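Local coordinates for protein RTX-adhesin (Marinomonas primoryensis, PDB 5IRB) that is part of a giant calcium-binding adhesin that binds its Antarctic bacterium to ice and diatoms, this piece comprising three beta-rich domains, at residues A[152-156]-A[157-161]. Numbering follows the deposited sequence.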
ATOM      1  N   MET A 152      -2.059  -7.809   3.253  1.00 36.10           N
ATOM      2  CA  MET A 152      -1.705  -8.126   1.877  1.00 36.23           C
ATOM      3  C   MET A 152      -1.454  -9.613   1.821  1.00 37.88           C
ATOM      4  O   MET A 152      -0.983 -10.192   2.800  1.00 37.79           O
ATOM      5  CB  MET A 152      -0.480  -7.343   1.439  1.00 35.48           C
ATOM      6  CG  MET A 152       0.749  -7.650   2.273  1.00 36.20           C
ATOM      7  SD  MET A 152       1.947  -6.327   2.162  1.00 35.64           S
ATOM      8  CE  MET A 152       1.263  -5.241   3.419  1.00 36.25           C
ATOM      9  N   THR A 153      -1.798 -10.241   0.702  1.00 38.50           N
ATOM     10  CA  THR A 153      -1.518 -11.653   0.522  1.00 40.08           C
ATOM     11  C   THR A 153      -0.579 -11.823  -0.676  1.00 39.77           C
ATOM     12  O   THR A 153      -0.927 -11.493  -1.815  1.00 39.52           O
ATOM     13  CB  THR A 153      -2.797 -12.462   0.307  1.00 42.43           C
ATOM     14  OG1 THR A 153      -3.680 -12.236   1.403  1.00 42.79           O
ATOM     15  CG2 THR A 153      -2.480 -13.940   0.240  1.00 45.03           C
ATOM     16  N   ILE A 154       0.614 -12.332  -0.399  1.00 39.31           N
ATOM     17  CA  ILE A 154       1.701 -12.335  -1.374  1.00 39.38           C
ATOM     18  C   ILE A 154       2.173 -13.764  -1.558  1.00 41.25           C
ATOM     19  O   ILE A 154       2.674 -14.384  -0.615  1.00 41.34           O
ATOM     20  CB  ILE A 154       2.872 -11.426  -0.937  1.00 37.39           C
ATOM     21  CG1 ILE A 154       2.369 -10.005  -0.696  1.00 35.83           C
ATOM     22  CG2 ILE A 154       3.990 -11.414  -2.009  1.00 37.61           C
ATOM     23  CD1 ILE A 154       3.390  -9.070  -0.088  1.00 34.45           C
ATOM     24  N   ASN A 155       1.969 -14.288  -2.764  1.00 42.97           N
ATOM     25  CA  ASN A 155       2.249 -15.687  -3.070  1.00 45.19           C
ATOM     26  C   ASN A 155       1.502 -16.616  -2.127  1.00 46.81           C
ATOM     27  O   ASN A 155       2.032 -17.632  -1.683  1.00 47.88           O
ATOM     28  CB  ASN A 155       3.750 -15.950  -2.990  1.00 44.84           C
ATOM     29  CG  ASN A 155       4.152 -17.255  -3.642  1.00 47.15           C
ATOM     30  OD1 ASN A 155       3.537 -17.677  -4.616  1.00 49.03           O
ATOM     31  ND2 ASN A 155       5.185 -17.902  -3.105  1.00 47.39           N
ATOM     32  N   GLY A 156       0.261 -16.260  -1.813  1.00 47.38           N
ATOM     33  CA  GLY A 156      -0.549 -17.081  -0.926  1.00 49.12           C
ATOM     34  C   GLY A 156      -0.315 -16.853   0.551  1.00 48.07           C
ATOM     35  O   GLY A 156      -1.026 -17.408   1.384  1.00 50.11           O
ATOM     36  N   THR A 157       0.650 -16.015   0.899  1.00 45.68           N
ATOM     37  CA  THR A 157       0.911 -15.783   2.313  1.00 44.94           C
ATOM     38  C   THR A 157       0.391 -14.427   2.736  1.00 42.43           C
ATOM     39  O   THR A 157       0.723 -13.396   2.138  1.00 39.75           O
ATOM     40  CB  THR A 157       2.418 -15.861   2.638  1.00 44.69           C
ATOM     41  OG1 THR A 157       2.889 -17.198   2.419  1.00 47.26           O
ATOM     42  CG2 THR A 157       2.685 -15.440   4.085  1.00 44.28           C
ATOM     43  N   LEU A 158      -0.423 -14.452   3.788  1.00 42.59           N
ATOM     44  CA  LEU A 158      -0.990 -13.258   4.380  1.00 40.82           C
ATOM     45  C   LEU A 158       0.035 -12.542   5.227  1.00 39.06           C
ATOM     46  O   LEU A 158       0.592 -13.129   6.145  1.00 40.38           O
ATOM     47  CB  LEU A 158      -2.205 -13.621   5.235  1.00 42.84           C
ATOM     48  CG  LEU A 158      -2.908 -12.451   5.927  1.00 41.63           C
ATOM     49  CD1 LEU A 158      -3.449 -11.448   4.932  1.00 39.79           C
ATOM     50  CD2 LEU A 158      -4.017 -12.997   6.831  1.00 43.76           C
ATOM     51  N   TYR A 159       0.288 -11.280   4.924  1.00 36.54           N
ATOM     52  CA  TYR A 159       1.117 -10.455   5.789  1.00 35.45           C
ATOM     53  C   TYR A 159       0.258  -9.353   6.391  1.00 35.06           C
ATOM     54  O   TYR A 159      -0.500  -8.712   5.672  1.00 34.35           O
ATOM     55  CB  TYR A 159       2.296  -9.845   5.025  1.00 33.95           C
ATOM     56  CG  TYR A 159       3.315 -10.847   4.501  1.00 34.81           C
ATOM     57  CD1 TYR A 159       3.135 -11.504   3.279  1.00 35.45           C
ATOM     58  CD2 TYR A 159       4.471 -11.127   5.236  1.00 35.62           C
ATOM     59  CE1 TYR A 159       4.110 -12.408   2.792  1.00 36.39           C
ATOM     60  CE2 TYR A 159       5.431 -12.025   4.764  1.00 36.46           C
ATOM     61  CZ  TYR A 159       5.243 -12.650   3.547  1.00 36.82           C
ATOM     62  OH  TYR A 159       6.200 -13.530   3.124  1.00 38.16           O
ATOM     63  N   THR A 160       0.419  -9.111   7.692  1.00 35.65           N
ATOM     64  CA  THR A 160      -0.352  -8.090   8.392  1.00 36.43           C
ATOM     65  C   THR A 160       0.546  -7.131   9.144  1.00 35.14           C
ATOM     66  O   THR A 160       1.544  -7.550   9.723  1.00 36.96           O
ATOM     67  CB  THR A 160      -1.309  -8.785   9.405  1.00 39.28           C
ATOM     68  OG1 THR A 160      -2.334  -9.465   8.680  1.00 41.46           O
ATOM     69  CG2 THR A 160      -1.930  -7.810  10.382  1.00 40.08           C
ATOM     70  N   THR A 161       0.143  -5.870   9.227  1.00 32.98           N
ATOM     71  CA  THR A 161       0.774  -4.935  10.155  1.00 32.37           C
ATOM     72  C   THR A 161      -0.236  -3.851  10.571  1.00 32.22           C
ATOM     73  O   THR A 161      -1.444  -3.975  10.317  1.00 31.67           O
ATOM     74  CB  THR A 161       2.073  -4.318   9.546  1.00 31.41           C
ATOM     75  OG1 THR A 161       2.776  -3.575  10.551  1.00 31.41           O
ATOM     76  CG2 THR A 161       1.781  -3.410   8.391  1.00 30.48           C
TER
HETATM   77  O   HOH W   1       3.986 -18.159   0.194  1.00 38.19           O
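Tyr159 lies across from Met152 in a beta hairpin with a two-residue turn, where strand 149-154 turns back into edge strand 157-162 of the middle domain's sheet. Its CB rests 3.8 Å from CG of Met152. With chi1 at -65°, CG sits beside Tyr159's own backbone N, sending the ring toward the turn and over Ile154; CD1 approaches CD1 of Ile154, and CE1 reaches CB of Ile154 at 4.0 Å, the two side chains crossing at about a right angle. At the tip, OH is hydrogen-bonded to OD2 of Asp177 and to the backbone N of Ser174. Tyrosine thus suits a border position, greasy along its length and polar at its end, while Met152 and Ile154 continue inward against strands 168-174 and 183-191. On the other face, OG1 of Thr153 meets CD1 of Leu158 at 3.6 Å. Tyr159 N bonds Met152 O nearly straight (2.7 Å, 171°); in the type I' turn, Thr157 N reaches Ile154 O from above the carbonyl plane. Both turn residues have positive phi: asparagine tolerates it, and at Gly156 a CB would jam against Asn155 O. A water bridges Asn155 O (2.8 Å) and Thr157 OG1 (2.7 Å). Asn155 N is hydrogen-bonded to OD2 of Asp181, a calcium ligand, and its ND2 to OD1 of Asp177; these carboxylates probably hold the turn near the calcium site, with apolar packing behind it.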